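Long-range contacts in putative cell surface protein (Streptococcus pyogenes, PDB 4OFQ), which is the calcium-containing C-terminal domain of AspA, an antigen I/II-family surface protein that probably acts in streptococcal adhesion: residues A43-F47 with G63-V67; S59-F64 with I173-N177; D241-H245 with Y283-T287; Y250-V255 with Y290-F294; D260-S264 with K301-E307. The contacts are given in a common frame with arbitrary orientation. Residues are numbered along the deposited sequence.

Contact 1: residues A43-F47 with G63-V67; sequences AKQDF and GFIYV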
# COMPACT_ATOMS: atom_id res chain seq x y z
N ALA A 43 7.04 -2.75 15.98
CA ALA A 43 8.00 -3.82 16.20
C ALA A 43 8.36 -3.86 17.67
O ALA A 43 8.50 -2.80 18.31
CB ALA A 43 9.25 -3.60 15.35
N LYS A 44 8.51 -5.07 18.20
CA LYS A 44 8.90 -5.25 19.59
C LYS A 44 10.31 -5.81 19.71
O LYS A 44 10.66 -6.77 19.02
CB LYS A 44 7.93 -6.18 20.33
CG LYS A 44 8.38 -6.52 21.76
CD LYS A 44 7.37 -7.38 22.52
CE LYS A 44 7.46 -8.83 22.10
NZ LYS A 44 6.56 -9.71 22.90
N GLN A 45 11.09 -5.22 20.60
CA GLN A 45 12.40 -5.71 21.01
C GLN A 45 12.19 -6.32 22.39
O GLN A 45 11.91 -5.60 23.35
CB GLN A 45 13.39 -4.54 21.04
CG GLN A 45 14.85 -4.85 21.45
CD GLN A 45 15.77 -3.66 21.16
OE1 GLN A 45 15.31 -2.52 21.06
NE2 GLN A 45 17.07 -3.93 21.01
N ASP A 46 12.30 -7.65 22.47
CA ASP A 46 11.81 -8.42 23.60
C ASP A 46 12.88 -8.64 24.66
O ASP A 46 13.84 -9.37 24.44
CB ASP A 46 11.30 -9.77 23.08
CG ASP A 46 10.75 -10.68 24.17
OD1 ASP A 46 10.56 -10.25 25.32
OD2 ASP A 46 10.49 -11.86 23.84
N PHE A 47 12.71 -8.03 25.83
CA PHE A 47 13.70 -8.15 26.90
C PHE A 47 13.14 -8.87 28.11
O PHE A 47 13.83 -9.07 29.10
CB PHE A 47 14.19 -6.78 27.34
CG PHE A 47 15.08 -6.10 26.33
CD1 PHE A 47 15.91 -6.84 25.51
CD2 PHE A 47 15.09 -4.71 26.22
CE1 PHE A 47 16.73 -6.21 24.57
CE2 PHE A 47 15.92 -4.08 25.30
CZ PHE A 47 16.74 -4.83 24.47
N GLY A 63 26.55 -5.75 23.57
CA GLY A 63 25.53 -4.75 23.32
C GLY A 63 24.18 -5.28 22.88
O GLY A 63 23.87 -6.46 23.02
N PHE A 64 23.36 -4.38 22.35
CA PHE A 64 21.99 -4.71 22.02
C PHE A 64 21.65 -4.05 20.70
O PHE A 64 21.70 -2.83 20.57
CB PHE A 64 21.07 -4.25 23.14
CG PHE A 64 21.52 -4.75 24.48
CD1 PHE A 64 21.21 -6.04 24.88
CD2 PHE A 64 22.32 -3.97 25.30
CE1 PHE A 64 21.66 -6.53 26.11
CE2 PHE A 64 22.76 -4.44 26.52
CZ PHE A 64 22.43 -5.73 26.92
N ILE A 65 21.37 -4.89 19.71
CA ILE A 65 21.14 -4.45 18.35
C ILE A 65 19.74 -4.87 17.93
O ILE A 65 19.32 -5.99 18.26
CB ILE A 65 22.16 -5.08 17.38
CG1 ILE A 65 23.58 -4.56 17.69
CG2 ILE A 65 21.76 -4.80 15.91
CD1 ILE A 65 24.67 -5.31 16.98
N TYR A 66 19.02 -3.98 17.26
CA TYR A 66 17.73 -4.34 16.67
C TYR A 66 17.81 -4.05 15.19
O TYR A 66 18.35 -3.03 14.79
CB TYR A 66 16.59 -3.54 17.31
CG TYR A 66 15.22 -4.18 17.10
CD1 TYR A 66 14.90 -5.37 17.75
CD2 TYR A 66 14.27 -3.61 16.26
CE1 TYR A 66 13.65 -5.98 17.56
CE2 TYR A 66 13.01 -4.21 16.06
CZ TYR A 66 12.72 -5.39 16.73
OH TYR A 66 11.49 -6.02 16.57
N VAL A 67 17.28 -4.95 14.36
CA VAL A 67 17.41 -4.82 12.91
C VAL A 67 16.03 -4.84 12.28
O VAL A 67 15.19 -5.65 12.67
CB VAL A 67 18.26 -5.99 12.30
CG1 VAL A 67 18.11 -6.06 10.78
CG2 VAL A 67 19.73 -5.84 12.66
O HOH W 1 19.10 -1.73 20.09
O HOH W 2 18.64 -6.11 21.02

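Contact 2: residues S59-F64 with I173-N177; sequences SVMKGF and IDFGN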
# COMPACT_ATOMS: atom_id res chain seq x y z
N SER A 59 29.69 -10.04 28.27
CA SER A 59 28.55 -10.28 27.40
C SER A 59 27.79 -8.98 27.15
O SER A 59 27.34 -8.71 26.03
CB SER A 59 27.62 -11.34 28.00
OG SER A 59 28.34 -12.54 28.23
N VAL A 60 27.65 -8.17 28.20
CA VAL A 60 26.99 -6.87 28.08
C VAL A 60 27.70 -5.99 27.06
O VAL A 60 27.06 -5.27 26.27
CB VAL A 60 26.89 -6.15 29.44
CG1 VAL A 60 26.41 -4.71 29.26
CG2 VAL A 60 25.97 -6.92 30.37
N MET A 61 29.03 -6.07 27.04
CA MET A 61 29.83 -5.28 26.11
C MET A 61 29.52 -5.56 24.65
O MET A 61 29.83 -4.74 23.78
CB MET A 61 31.33 -5.50 26.37
CG MET A 61 31.82 -4.82 27.63
SD MET A 61 33.55 -5.24 27.99
CE MET A 61 34.29 -4.98 26.38
N LYS A 62 28.91 -6.71 24.36
CA LYS A 62 28.52 -7.04 23.00
C LYS A 62 27.25 -6.30 22.58
O LYS A 62 26.92 -6.24 21.40
CB LYS A 62 28.36 -8.55 22.83
CG LYS A 62 29.66 -9.32 23.04
CD LYS A 62 29.47 -10.81 22.76
CE LYS A 62 30.74 -11.58 23.07
NZ LYS A 62 30.64 -13.00 22.63
N GLY A 63 26.55 -5.75 23.57
CA GLY A 63 25.53 -4.75 23.32
C GLY A 63 24.18 -5.28 22.88
O GLY A 63 23.87 -6.46 23.02
N PHE A 64 23.36 -4.38 22.35
CA PHE A 64 21.99 -4.71 22.02
C PHE A 64 21.65 -4.05 20.70
O PHE A 64 21.70 -2.83 20.57
CB PHE A 64 21.07 -4.25 23.14
CG PHE A 64 21.52 -4.75 24.48
CD1 PHE A 64 21.21 -6.04 24.88
CD2 PHE A 64 22.32 -3.97 25.30
CE1 PHE A 64 21.66 -6.53 26.11
CE2 PHE A 64 22.76 -4.44 26.52
CZ PHE A 64 22.43 -5.73 26.92
N ILE A 173 19.65 -8.78 18.44
CA ILE A 173 20.93 -9.37 18.83
C ILE A 173 21.31 -8.85 20.21
O ILE A 173 21.64 -7.68 20.36
CB ILE A 173 22.07 -9.07 17.83
CG1 ILE A 173 21.65 -9.41 16.39
CG2 ILE A 173 23.35 -9.82 18.22
CD1 ILE A 173 22.67 -8.96 15.35
N ASP A 174 21.24 -9.74 21.20
CA ASP A 174 21.49 -9.39 22.58
C ASP A 174 22.72 -10.16 23.05
O ASP A 174 22.79 -11.38 22.90
CB ASP A 174 20.31 -9.79 23.47
CG ASP A 174 18.98 -9.32 22.92
OD1 ASP A 174 18.93 -8.19 22.37
OD2 ASP A 174 17.98 -10.06 23.05
N PHE A 175 23.68 -9.44 23.62
CA PHE A 175 24.92 -10.04 24.08
C PHE A 175 25.57 -10.86 22.97
O PHE A 175 26.22 -11.87 23.26
CB PHE A 175 24.69 -10.98 25.28
CG PHE A 175 23.70 -10.48 26.28
CD1 PHE A 175 24.08 -9.54 27.24
CD2 PHE A 175 22.40 -10.97 26.31
CE1 PHE A 175 23.16 -9.08 28.18
CE2 PHE A 175 21.49 -10.52 27.25
CZ PHE A 175 21.86 -9.58 28.19
N GLY A 176 25.37 -10.45 21.72
CA GLY A 176 25.85 -11.20 20.57
C GLY A 176 24.98 -12.37 20.12
O GLY A 176 25.28 -13.02 19.11
N ASN A 177 23.91 -12.65 20.85
CA ASN A 177 23.00 -13.74 20.47
C ASN A 177 21.88 -13.24 19.56
O ASN A 177 21.12 -12.34 19.94
CB ASN A 177 22.38 -14.39 21.70
CG ASN A 177 23.41 -14.91 22.68
OD1 ASN A 177 24.39 -15.55 22.29
ND2 ASN A 177 23.20 -14.63 23.96
O HOH W 3 24.72 -7.81 20.55

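Contact 3: residues D241-H245 with Y283-T287; sequences DQLQH and YNKET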
# COMPACT_ATOMS: atom_id res chain seq x y z
N ASP A 241 -11.92 11.51 -17.72
CA ASP A 241 -11.78 11.25 -19.15
C ASP A 241 -11.76 12.57 -19.91
O ASP A 241 -12.74 13.32 -19.88
CB ASP A 241 -12.93 10.34 -19.63
CG ASP A 241 -12.70 9.78 -21.01
OD1 ASP A 241 -12.12 10.49 -21.85
OD2 ASP A 241 -13.08 8.62 -21.25
N GLN A 242 -10.64 12.87 -20.56
CA GLN A 242 -10.55 14.06 -21.41
C GLN A 242 -10.99 13.64 -22.80
O GLN A 242 -10.22 13.05 -23.56
CB GLN A 242 -9.11 14.59 -21.47
CG GLN A 242 -8.91 15.72 -22.50
CD GLN A 242 -9.80 16.93 -22.26
OE1 GLN A 242 -9.73 17.57 -21.21
NE2 GLN A 242 -10.64 17.27 -23.26
N LEU A 243 -12.25 13.91 -23.12
CA LEU A 243 -12.79 13.51 -24.41
C LEU A 243 -12.23 14.41 -25.50
O LEU A 243 -11.92 15.57 -25.26
CB LEU A 243 -14.32 13.62 -24.39
CG LEU A 243 -15.02 12.66 -23.43
CD1 LEU A 243 -16.46 13.08 -23.21
CD2 LEU A 243 -14.93 11.23 -23.96
N GLN A 244 -12.06 13.85 -26.70
CA GLN A 244 -11.65 14.65 -27.84
C GLN A 244 -12.88 15.40 -28.32
O GLN A 244 -13.51 15.02 -29.30
CB GLN A 244 -11.11 13.75 -28.95
CG GLN A 244 -10.36 14.48 -30.03
CD GLN A 244 -9.70 13.53 -31.01
OE1 GLN A 244 -8.99 12.60 -30.62
NE2 GLN A 244 -9.93 13.75 -32.29
N HIS A 245 -13.26 16.45 -27.59
CA HIS A 245 -14.53 17.14 -27.84
C HIS A 245 -14.62 17.92 -29.16
O HIS A 245 -15.69 18.40 -29.51
CB HIS A 245 -14.94 18.01 -26.64
CG HIS A 245 -14.05 19.19 -26.41
ND1 HIS A 245 -12.68 19.14 -26.58
CD2 HIS A 245 -14.33 20.46 -26.02
CE1 HIS A 245 -12.16 20.33 -26.32
NE2 HIS A 245 -13.14 21.14 -25.97
N TYR A 283 -19.47 17.29 -16.51
CA TYR A 283 -18.90 17.44 -17.83
C TYR A 283 -18.74 18.90 -18.19
O TYR A 283 -19.69 19.68 -18.09
CB TYR A 283 -19.70 16.72 -18.91
CG TYR A 283 -19.12 16.94 -20.29
CD1 TYR A 283 -17.93 16.33 -20.67
CD2 TYR A 283 -19.74 17.78 -21.19
CE1 TYR A 283 -17.38 16.55 -21.92
CE2 TYR A 283 -19.21 18.00 -22.45
CZ TYR A 283 -18.02 17.38 -22.81
OH TYR A 283 -17.49 17.60 -24.05
N ASN A 284 -17.54 19.25 -18.61
CA ASN A 284 -17.23 20.62 -19.00
C ASN A 284 -17.28 20.75 -20.52
O ASN A 284 -16.37 20.31 -21.21
CB ASN A 284 -15.85 21.02 -18.48
CG ASN A 284 -15.53 22.49 -18.70
OD1 ASN A 284 -15.94 23.10 -19.69
ND2 ASN A 284 -14.79 23.07 -17.77
N LYS A 285 -18.35 21.38 -21.02
CA LYS A 285 -18.59 21.45 -22.46
C LYS A 285 -17.50 22.19 -23.21
O LYS A 285 -17.17 21.86 -24.35
CB LYS A 285 -19.94 22.12 -22.73
CG LYS A 285 -21.07 21.56 -21.90
CD LYS A 285 -22.39 22.24 -22.24
CE LYS A 285 -22.71 22.11 -23.72
NZ LYS A 285 -24.10 22.57 -24.03
N GLU A 286 -16.92 23.19 -22.55
CA GLU A 286 -15.89 24.02 -23.17
C GLU A 286 -14.54 23.30 -23.29
O GLU A 286 -13.80 23.52 -24.25
CB GLU A 286 -15.74 25.32 -22.38
CG GLU A 286 -14.79 26.34 -23.00
CD GLU A 286 -14.58 27.56 -22.12
OE1 GLU A 286 -15.27 27.69 -21.08
OE2 GLU A 286 -13.72 28.40 -22.47
N THR A 287 -14.23 22.42 -22.34
CA THR A 287 -12.91 21.79 -22.33
C THR A 287 -12.93 20.31 -22.69
O THR A 287 -11.88 19.73 -22.95
CB THR A 287 -12.24 21.93 -20.97
OG1 THR A 287 -12.97 21.15 -20.02
CG2 THR A 287 -12.19 23.40 -20.54

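Contact 4: residues Y250-V255 with Y290-F294; sequences YQKDKV and YELAF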
# COMPACT_ATOMS: atom_id res chain seq x y z
N TYR A 250 -20.32 14.74 -26.07
CA TYR A 250 -20.94 14.06 -24.93
C TYR A 250 -22.47 14.13 -24.95
O TYR A 250 -23.05 15.19 -25.15
CB TYR A 250 -20.41 14.65 -23.61
CG TYR A 250 -21.00 14.05 -22.35
CD1 TYR A 250 -20.48 12.89 -21.80
CD2 TYR A 250 -22.07 14.66 -21.71
CE1 TYR A 250 -21.02 12.34 -20.64
CE2 TYR A 250 -22.61 14.12 -20.54
CZ TYR A 250 -22.08 12.96 -20.02
OH TYR A 250 -22.63 12.44 -18.88
N GLN A 251 -23.10 12.97 -24.74
CA GLN A 251 -24.56 12.90 -24.67
C GLN A 251 -25.03 12.56 -23.26
O GLN A 251 -25.81 13.30 -22.68
CB GLN A 251 -25.09 11.85 -25.65
CG GLN A 251 -24.72 12.10 -27.11
CD GLN A 251 -25.37 13.36 -27.64
OE1 GLN A 251 -26.60 13.49 -27.60
NE2 GLN A 251 -24.56 14.30 -28.12
N LYS A 252 -24.53 11.46 -22.71
CA LYS A 252 -24.99 11.01 -21.40
C LYS A 252 -24.06 9.93 -20.86
O LYS A 252 -23.24 9.38 -21.59
CB LYS A 252 -26.41 10.45 -21.51
CG LYS A 252 -26.47 9.05 -22.08
CD LYS A 252 -27.88 8.47 -21.97
CE LYS A 252 -27.85 6.97 -21.76
NZ LYS A 252 -27.16 6.56 -20.51
N ASP A 253 -24.18 9.62 -19.57
CA ASP A 253 -23.44 8.49 -19.04
C ASP A 253 -24.32 7.55 -18.24
O ASP A 253 -25.53 7.78 -18.09
CB ASP A 253 -22.23 8.95 -18.21
CG ASP A 253 -22.64 9.65 -16.92
OD1 ASP A 253 -23.86 9.85 -16.69
OD2 ASP A 253 -21.75 10.02 -16.13
N LYS A 254 -23.71 6.48 -17.76
CA LYS A 254 -24.36 5.53 -16.87
C LYS A 254 -23.25 4.86 -16.08
O LYS A 254 -22.13 4.74 -16.58
CB LYS A 254 -25.15 4.49 -17.67
CG LYS A 254 -25.81 3.41 -16.82
CD LYS A 254 -26.83 2.58 -17.61
CE LYS A 254 -26.18 1.86 -18.78
NZ LYS A 254 -27.14 0.91 -19.45
N VAL A 255 -23.53 4.43 -14.86
CA VAL A 255 -22.52 3.72 -14.08
C VAL A 255 -23.15 2.51 -13.38
O VAL A 255 -24.21 2.64 -12.75
CB VAL A 255 -21.83 4.67 -13.07
CG1 VAL A 255 -22.87 5.37 -12.20
CG2 VAL A 255 -20.82 3.90 -12.20
N TYR A 290 -14.44 15.22 -18.66
CA TYR A 290 -15.49 14.42 -18.04
C TYR A 290 -14.99 13.78 -16.75
O TYR A 290 -13.90 13.21 -16.72
CB TYR A 290 -15.95 13.32 -19.01
CG TYR A 290 -16.83 12.26 -18.37
CD1 TYR A 290 -16.27 11.13 -17.77
CD2 TYR A 290 -18.21 12.40 -18.36
CE1 TYR A 290 -17.07 10.16 -17.18
CE2 TYR A 290 -19.02 11.45 -17.77
CZ TYR A 290 -18.44 10.33 -17.18
OH TYR A 290 -19.23 9.37 -16.60
N GLU A 291 -15.81 13.83 -15.71
CA GLU A 291 -15.45 13.22 -14.45
C GLU A 291 -16.68 12.55 -13.83
O GLU A 291 -17.76 13.12 -13.84
CB GLU A 291 -14.95 14.34 -13.53
CG GLU A 291 -14.39 13.90 -12.22
CD GLU A 291 -13.97 15.09 -11.39
OE1 GLU A 291 -13.02 15.79 -11.79
OE2 GLU A 291 -14.63 15.33 -10.35
N LEU A 292 -16.52 11.33 -13.32
CA LEU A 292 -17.57 10.73 -12.49
C LEU A 292 -16.92 10.23 -11.21
O LEU A 292 -16.03 9.38 -11.24
CB LEU A 292 -18.30 9.60 -13.23
CG LEU A 292 -19.46 8.93 -12.48
CD1 LEU A 292 -20.54 8.46 -13.44
CD2 LEU A 292 -18.96 7.75 -11.66
N ALA A 293 -17.37 10.77 -10.08
CA ALA A 293 -16.78 10.44 -8.78
C ALA A 293 -17.80 9.82 -7.85
O ALA A 293 -18.91 10.34 -7.68
CB ALA A 293 -16.19 11.69 -8.13
N PHE A 294 -17.42 8.72 -7.21
CA PHE A 294 -18.26 8.17 -6.16
C PHE A 294 -18.23 9.08 -4.93
O PHE A 294 -17.19 9.66 -4.60
CB PHE A 294 -17.83 6.75 -5.82
CG PHE A 294 -18.49 5.73 -6.70
CD1 PHE A 294 -17.92 5.37 -7.91
CD2 PHE A 294 -19.70 5.16 -6.32
CE1 PHE A 294 -18.56 4.45 -8.74
CE2 PHE A 294 -20.33 4.24 -7.14
CZ PHE A 294 -19.76 3.88 -8.35

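Contact 5: residues D260-S264 with K301-E307; sequences DITLS and KVVRSSE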
# COMPACT_ATOMS: atom_id res chain seq x y z
N ASP A 260 -21.16 -7.74 -6.68
CA ASP A 260 -22.05 -7.52 -5.54
C ASP A 260 -21.32 -6.71 -4.47
O ASP A 260 -20.20 -7.05 -4.08
CB ASP A 260 -22.52 -8.84 -4.92
CG ASP A 260 -23.45 -9.63 -5.82
OD1 ASP A 260 -24.03 -9.07 -6.78
OD2 ASP A 260 -23.61 -10.84 -5.55
N ILE A 261 -21.97 -5.65 -3.99
CA ILE A 261 -21.37 -4.74 -3.01
C ILE A 261 -22.15 -4.80 -1.69
O ILE A 261 -23.35 -4.56 -1.67
CB ILE A 261 -21.35 -3.28 -3.53
CG1 ILE A 261 -20.57 -3.19 -4.85
CG2 ILE A 261 -20.75 -2.33 -2.49
CD1 ILE A 261 -20.85 -1.92 -5.63
N THR A 262 -21.46 -5.12 -0.60
CA THR A 262 -22.12 -5.18 0.71
C THR A 262 -21.75 -3.94 1.52
O THR A 262 -20.58 -3.57 1.58
CB THR A 262 -21.73 -6.45 1.48
OG1 THR A 262 -22.16 -7.60 0.74
CG2 THR A 262 -22.37 -6.47 2.87
N LEU A 263 -22.76 -3.30 2.11
CA LEU A 263 -22.55 -2.09 2.89
C LEU A 263 -22.53 -2.42 4.38
O LEU A 263 -22.82 -3.56 4.76
CB LEU A 263 -23.61 -1.04 2.59
CG LEU A 263 -23.70 -0.69 1.10
CD1 LEU A 263 -24.72 0.39 0.86
CD2 LEU A 263 -22.32 -0.27 0.57
N SER A 264 -22.19 -1.44 5.21
CA SER A 264 -22.02 -1.69 6.64
C SER A 264 -23.33 -2.01 7.35
O SER A 264 -23.33 -2.67 8.39
CB SER A 264 -21.33 -0.49 7.31
OG SER A 264 -21.95 0.72 6.90
N LYS A 301 -19.11 3.36 3.42
CA LYS A 301 -20.00 2.31 3.91
C LYS A 301 -19.69 0.91 3.37
O LYS A 301 -20.26 -0.07 3.84
CB LYS A 301 -21.46 2.68 3.60
CG LYS A 301 -21.94 3.95 4.30
CD LYS A 301 -23.36 4.30 3.90
CE LYS A 301 -23.93 5.40 4.78
NZ LYS A 301 -25.36 5.66 4.46
N VAL A 302 -18.79 0.81 2.39
CA VAL A 302 -18.44 -0.49 1.81
C VAL A 302 -17.52 -1.23 2.78
O VAL A 302 -16.47 -0.72 3.16
CB VAL A 302 -17.77 -0.34 0.42
CG1 VAL A 302 -17.42 -1.71 -0.18
CG2 VAL A 302 -18.69 0.42 -0.52
N VAL A 303 -17.91 -2.43 3.20
CA VAL A 303 -17.10 -3.17 4.17
C VAL A 303 -15.87 -3.83 3.54
O VAL A 303 -15.81 -4.03 2.33
CB VAL A 303 -17.96 -4.20 4.95
CG1 VAL A 303 -19.02 -3.47 5.76
CG2 VAL A 303 -18.60 -5.21 4.01
N ARG A 304 -14.87 -4.17 4.35
CA ARG A 304 -13.63 -4.73 3.81
C ARG A 304 -13.79 -6.15 3.29
O ARG A 304 -13.00 -6.60 2.46
CB ARG A 304 -12.51 -4.70 4.84
CG ARG A 304 -11.66 -3.49 4.70
CD ARG A 304 -10.53 -3.50 5.68
NE ARG A 304 -10.34 -2.16 6.20
CZ ARG A 304 -9.39 -1.83 7.05
NH1 ARG A 304 -8.51 -2.74 7.47
NH2 ARG A 304 -9.30 -0.58 7.48
N SER A 305 -14.80 -6.85 3.78
CA SER A 305 -15.04 -8.21 3.31
C SER A 305 -15.82 -8.21 1.99
O SER A 305 -16.20 -9.28 1.50
CB SER A 305 -15.82 -8.99 4.37
OG SER A 305 -16.94 -8.25 4.79
N SER A 306 -16.05 -7.02 1.43
CA SER A 306 -16.76 -6.90 0.16
C SER A 306 -15.87 -6.35 -0.95
O SER A 306 -15.09 -5.42 -0.73
CB SER A 306 -17.98 -5.98 0.29
OG SER A 306 -18.61 -5.79 -0.98
N GLU A 307 -16.00 -6.92 -2.14
CA GLU A 307 -15.36 -6.33 -3.32
C GLU A 307 -16.06 -5.03 -3.67
O GLU A 307 -17.17 -4.77 -3.22
CB GLU A 307 -15.44 -7.28 -4.51
CG GLU A 307 -14.64 -8.56 -4.35
CD GLU A 307 -14.49 -9.33 -5.65
OE1 GLU A 307 -15.46 -9.39 -6.42
OE2 GLU A 307 -13.38 -9.87 -5.91
O HOH W 4 -20.37 -8.48 -1.06

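Contact 1: residues A43-F47 with G63-V67
Strand 43-45 and strand 64-67 face each other across a beta sandwich. Their axes come within 8.9 Å and run nearly antiparallel, at 163°. The strands belong to different sheets, and the nearest CA atoms, Gln-45 and Tyr-66, are 7.0 Å apart. Side chains and water therefore make the contact. Tyr-66 reaches across the gap. Tyr-66 CD1 lies 3.7 Å from Gln-45 CB, and Tyr-66 CE2 lies 3.9 Å from Ala-43 CB. Tyr-66 OH makes a weak hydrogen bond to Lys-44 O (2.7 Å) and is also bonded to Thr-170, while the ring stacks on Tyr-151. Phe-47 CE1 and Phe-64 CD1 meet more loosely, at 4.5 Å, beside helix 135-143. Gln-45 is buried but polar. Its OE1 pairs with Tyr-151. Its NE2 donates to two waters that carry the link to the backbone of the other sheet. One water bonds Gln-45 NE2 at 3.1 Å and Phe-64 O at 2.9 Å. The other bonds Gln-45 NE2 at 2.7 Å and Ile-65 O at 2.8 Å.

Contact 2: residues S59-F64 with I173-N177
A tight two-residue beta hairpin meets the turn that leads out of a short helix. The hairpin is a type I' turn from Asp-174 to Asn-177. Asp-174 N donates to Asn-177 O (2.9 Å), and Asn-177 N donates to Asp-174 O (2.7 Å). On the other side, a type I turn runs from Val-60 to Gly-63. The positive phi of Gly-63 suits glycine and turns the chain into strand 64-70. Phe-64 and Asp-174 form an antiparallel non-hydrogen-bonded pair, with CA atoms 4.7 Å apart. Next to it, Phe-175 N donates to Gly-63 O (3.0 Å). A water donates to Lys-62 O (2.8 Å) and accepts from Gly-176 N (3.0 Å). Phe-64 points its ring edge at the face of Phe-175 in a T-shaped pair, with centroids 5.1 Å apart and planes at 78°. Val-60 CG2 adds an apolar contact with Phe-175 CE1 at 4.2 Å. The hairpin joins strands 164-174 and 177-188, and strand 164-174 lies beside 64-70 in the mixed sheet. Phe-64 also packs on helix 135-143, and Ile-173 on helix 110-119.

Contact 3: residues D241-H245 with Y283-T287
Two loops at one end of a beta sheet are tied together here by side chain to backbone hydrogen bonds. Strands 237-242 and 279-284 both pair with strand 289-294, and the segments lie where the first two run out. Residues 285-287 belong to the hairpin connection between 279-284 and 289-294. Gln-242 NE2 has two acceptors. It donates to Thr-287 O across the contact (2.8 Å, 164°) and to Leu-243 O in its own segment (2.9 Å). Leu-243 O also accepts a weak bond from His-245 N (2.8 Å), which fits the inverse gamma turn centred on Gln-244. The Gln-244 side chain is satisfied outside the two segments, OE1 by Ala-325 N and NE2 by Asp-323 O. His-245 NE2 donates to Glu-286 O (3.0 Å). The hairpin loop is held from within by an Asx motif. Asn-284 OD1 accepts from Thr-287 N (3.2 Å) and, weakly, from Glu-286 N (3.0 Å). Thr-287 N also makes a weak bond to Asn-284 O (3.2 Å). Thr-287 OG1 has a weak bond with His-289 N. The apolar part is small. Leu-243 CD1 rests 3.8 Å from Tyr-283 CE1, and Tyr-283 stacks on Tyr-250. Thr-287 also meets the imidazole of His-245, whose NE2 is 3.4 Å from Thr-287 C, with that carbon over the ring face.

Contact 4: residues Y250-V255 with Y290-F294
The apolar centre of this contact lies between the two sheets of a beta sandwich. Val-255 CB is 4.0 Å from Leu-292 CD1, and Val-255 CG2 is 4.0 Å from Phe-294 CZ. Strand 250-255 belongs to a four-stranded sheet and strand 290-294 to the opposing one. Their axes approach to 9.9 Å at 27°, so the strands run roughly the same way and touch through side chains. Farther along, Tyr-250 CE1 meets Tyr-290 CE2 at 3.6 Å. These rings are oblique, with centroids 5.6 Å apart and planes at 39°. Tyr-250 also stacks on Tyr-283. At the polar edge, Tyr-290 OH donates to Asp-253 OD2 (2.6 Å). Asp-253 OD2 is also hydrogen-bonded to Thr-281 and lies 3.3 Å from Leu-292 CD1. The contact is mainly apolar, with one carboxylate turned inward. The two hydroxyls bonded to OD2 probably help this partly exposed carboxylate to lie beside Leu-292.

Contact 5: residues D260-S264 with K301-E307
A single beta bridge pairs Leu-263, just past strand 261-262, with Val-302 in the loop between helix 296-299 and strand 310-318. The bridged CA atoms are 4.5 Å apart. Strand 261-262 also pairs with 268-269 in a small two-stranded sheet. Apolar contacts lie around Val-302, whose CG2 is 4.0 Å from Ile-261 CG2 and 3.9 Å from Leu-263 CD2. Val-303 packs on the backbone beyond, its CG1 3.6 Å from Ser-264 CA. Two weak backbone hydrogen bonds flank the bridge. Val-303 N donates to Thr-262 O (3.3 Å), and Ser-264 N donates to Lys-301 O (2.7 Å, but at only 119°). Leu-263 CA adds a CA-H...O contact to Lys-301 O at 3.2 Å. A type I turn runs from Val-303 to Ser-306, with Ser-306 N donating to Val-303 O (3.1 Å). Within it, Arg-304 points away and forms salt bridges with Asp-22 and Asp-233. The turn places the Ser-306 side chain against the strand. Ser-306 OG accepts from Thr-262 N (3.0 Å, 175°) and donates to Glu-307 O (2.9 Å). A water joins Thr-262 OG1 (2.7 Å) and Ser-306 OG (3.2 Å), donating to the latter.

From the N terminus, contact 1 closes a short loop containing helix 57-60 and joins two facing sheets. Contact 2 opens at Ser-59, on the stretch where contact 1 ends, and shares Gly-63 and Phe-64. It closes a much longer loop onto strand 164-174. Ile-65 O and Ile-173 N, 2.8 Å apart, probably link the two by a hydrogen bond. The other three contacts lie in the C-terminal half of the chain and cross one another. Segments 241-245, 250-255 and 260-264 come first, and their partners follow in the same order. Contact 3, at the end of the second sandwich, touches contact 4, which lies between its sheets. Contact 5 ties the loop before strand 310-318 to strand 261-262. The centres of contacts 1 and 3 are about 57 Å apart.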